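Local coordinates for protein TqaA (Penicillium aethiopicum, PDB 5DLK) that is a fungal nonribosomal peptide synthetase, represented here by its terminal condensation-like (CT) domain, which probably closes the peptide product into a macrocycle, at residues Phe229-His234 with Tyr357-Ser362. Sequence-based numbering, arbitrary orientation. Where two conformers were deposited one is given.
Sequences FQFWRH and YTRALS
The F231 ring meets the turn at R359-A360 through CE1, CZ and CE2: CZ lies 3.6 Å from A360 CA, CE1 3.6 Å from A360 CB, and CE2 3.5 Å from R359 O. F231 CB points toward the type I turn T358-L361, and CG lies anti to the backbone N (chi1 165°). W232 CH2 lies 4.0 Å from A360 CB, while F231 CE1 sits 3.8 Å above the indole plane, over its centre; W232 NE1 is hydrogen-bonded to the carbonyl of H363, whose ring also stacks on F231. The R359 chain is bent at chi3 (66°); its NH2 lies at the edge of the H234 imidazole, 3.8 Å from H234 CD2, the two planes 84° apart, and its NH1 is hydrogen-bonded to Q356. An alanine in place of F231 would probably open a gap beside A360 and leave the H363 ring without its stacking partner. With no hydrogen bond between the segments, van der Waals packing of F231 and W232 mainly joins helix 227-235 to the turn within the condensation domain, just after Y357 of the phosphopantetheine site; the exposed R359-H234 pair probably adds little attraction, less still if the imidazole is protonated.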
loop_
_atom_site.group_PDB
_atom_site.type_symbol
_atom_site.label_atom_id
_atom_site.label_comp_id
_atom_site.label_asym_id
_atom_site.label_seq_id
_atom_site.Cartn_x
_atom_site.Cartn_y
_atom_site.Cartn_z
ATOM N N PHE A 229 -11.403 18.543 8.808
ATOM C CA PHE A 229 -12.751 18.274 8.336
ATOM C C PHE A 229 -13.430 19.537 7.807
ATOM O O PHE A 229 -14.339 19.457 6.957
ATOM C CB PHE A 229 -13.569 17.597 9.426
ATOM C CG PHE A 229 -13.041 16.220 9.754
ATOM C CD1 PHE A 229 -13.000 15.246 8.761
ATOM C CD2 PHE A 229 -12.536 15.926 11.008
ATOM C CE1 PHE A 229 -12.482 13.975 9.027
ATOM C CE2 PHE A 229 -12.027 14.672 11.291
ATOM C CZ PHE A 229 -11.996 13.697 10.305
ATOM N N GLN A 230 -12.974 20.691 8.268
ATOM C CA GLN A 230 -13.431 21.937 7.651
ATOM C C GLN A 230 -12.925 22.002 6.219
ATOM O O GLN A 230 -13.666 22.395 5.302
ATOM C CB GLN A 230 -12.947 23.147 8.443
ATOM C CG GLN A 230 -13.711 23.310 9.760
ATOM C CD GLN A 230 -13.083 24.358 10.678
ATOM O OE1 GLN A 230 -12.049 24.953 10.351
ATOM N NE2 GLN A 230 -13.712 24.589 11.831
ATOM N N PHE A 231 -11.665 21.617 6.033
ATOM C CA PHE A 231 -11.084 21.589 4.693
ATOM C C PHE A 231 -11.863 20.656 3.778
ATOM O O PHE A 231 -12.224 21.043 2.673
ATOM C CB PHE A 231 -9.616 21.147 4.698
ATOM C CG PHE A 231 -9.115 20.774 3.323
ATOM C CD1 PHE A 231 -9.067 19.428 2.933
ATOM C CD2 PHE A 231 -8.754 21.758 2.408
ATOM C CE1 PHE A 231 -8.645 19.069 1.653
ATOM C CE2 PHE A 231 -8.319 21.415 1.114
ATOM C CZ PHE A 231 -8.264 20.051 0.747
ATOM N N TRP A 232 -12.097 19.418 4.214
ATOM C CA TRP A 232 -12.750 18.468 3.304
ATOM C C TRP A 232 -14.173 18.917 2.976
ATOM O O TRP A 232 -14.622 18.728 1.863
ATOM C CB TRP A 232 -12.740 17.052 3.882
ATOM C CG TRP A 232 -11.383 16.384 3.751
ATOM C CD1 TRP A 232 -10.478 16.109 4.758
ATOM C CD2 TRP A 232 -10.767 15.941 2.528
ATOM N NE1 TRP A 232 -9.351 15.506 4.229
ATOM C CE2 TRP A 232 -9.502 15.394 2.867
ATOM C CE3 TRP A 232 -11.170 15.940 1.187
ATOM C CZ2 TRP A 232 -8.636 14.868 1.911
ATOM C CZ3 TRP A 232 -10.306 15.409 0.233
ATOM C CH2 TRP A 232 -9.058 14.879 0.605
ATOM N N ARG A 233 -14.883 19.511 3.943
ATOM C CA ARG A 233 -16.217 20.033 3.649
ATOM C C ARG A 233 -16.170 21.099 2.556
ATOM O O ARG A 233 -17.005 21.111 1.658
ATOM C CB ARG A 233 -16.870 20.618 4.917
ATOM C CG ARG A 233 -18.190 21.319 4.636
ATOM C CD ARG A 233 -19.064 21.397 5.883
ATOM N NE ARG A 233 -19.949 20.236 5.937
ATOM C CZ ARG A 233 -19.915 19.328 6.897
ATOM N NH1 ARG A 233 -19.044 19.467 7.885
ATOM N NH2 ARG A 233 -20.744 18.286 6.872
ATOM N N HIS A 234 -15.180 21.976 2.635
ATOM C CA HIS A 234 -15.026 23.057 1.657
ATOM C C HIS A 234 -14.638 22.474 0.283
ATOM O O HIS A 234 -15.184 22.836 -0.757
ATOM C CB HIS A 234 -13.965 24.035 2.150
ATOM C CG HIS A 234 -13.812 25.257 1.303
ATOM N ND1 HIS A 234 -14.691 26.316 1.361
ATOM C CD2 HIS A 234 -12.862 25.604 0.401
ATOM C CE1 HIS A 234 -14.297 27.259 0.520
ATOM N NE2 HIS A 234 -13.193 26.849 -0.078
ATOM N N TYR A 357 -4.603 18.118 -5.619
ATOM C CA TYR A 357 -3.868 17.224 -4.716
ATOM C C TYR A 357 -3.124 18.008 -3.620
ATOM O O TYR A 357 -3.204 17.658 -2.445
ATOM C CB TYR A 357 -2.883 16.374 -5.532
ATOM C CG TYR A 357 -1.755 15.769 -4.729
ATOM C CD1 TYR A 357 -2.010 14.846 -3.715
ATOM C CD2 TYR A 357 -0.435 16.088 -5.013
ATOM C CE1 TYR A 357 -0.975 14.266 -2.990
ATOM C CE2 TYR A 357 0.602 15.523 -4.289
ATOM C CZ TYR A 357 0.328 14.622 -3.282
ATOM O OH TYR A 357 1.369 14.059 -2.572
ATOM N N THR A 358 -2.402 19.059 -4.003
ATOM C CA THR A 358 -1.509 19.708 -3.035
ATOM C C THR A 358 -2.286 20.471 -1.976
ATOM O O THR A 358 -1.803 20.610 -0.837
ATOM C CB THR A 358 -0.483 20.644 -3.723
ATOM O OG1 THR A 358 -1.141 21.700 -4.417
ATOM C CG2 THR A 358 0.385 19.857 -4.702
ATOM N N ARG A 359 -3.493 20.923 -2.319
ATOM C CA ARG A 359 -4.378 21.575 -1.321
ATOM C C ARG A 359 -4.637 20.671 -0.102
ATOM O O ARG A 359 -4.860 21.142 1.031
ATOM C CB ARG A 359 -5.730 21.933 -1.952
ATOM C CG ARG A 359 -5.758 23.147 -2.863
ATOM C CD ARG A 359 -7.138 23.268 -3.537
ATOM N NE ARG A 359 -8.181 23.563 -2.543
ATOM C CZ ARG A 359 -9.493 23.414 -2.730
ATOM N NH1 ARG A 359 -9.971 22.963 -3.886
ATOM N NH2 ARG A 359 -10.340 23.732 -1.735
ATOM N N ALA A 360 -4.642 19.365 -0.344
ATOM C CA ALA A 360 -5.078 18.428 0.680
ATOM C C ALA A 360 -3.933 17.813 1.501
ATOM O O ALA A 360 -4.183 16.983 2.361
ATOM C CB ALA A 360 -5.907 17.307 0.040
ATOM N N LEU A 361 -2.692 18.205 1.227
ATOM C CA LEU A 361 -1.540 17.531 1.832
ATOM C C LEU A 361 -1.593 17.457 3.356
ATOM O O LEU A 361 -1.336 16.397 3.925
ATOM C CB LEU A 361 -0.245 18.213 1.409
ATOM C CG LEU A 361 0.228 17.830 0.011
ATOM C CD1 LEU A 361 1.318 18.789 -0.457
ATOM C CD2 LEU A 361 0.710 16.375 -0.003
ATOM N N SER A 362 -1.942 18.566 4.012
ATOM C CA SER A 362 -1.984 18.567 5.475
ATOM C C SER A 362 -3.258 17.912 6.020
ATOM O O SER A 362 -3.431 17.792 7.241
ATOM C CB SER A 362 -1.833 19.999 6.025
ATOM O OG SER A 362 -2.885 20.848 5.615
#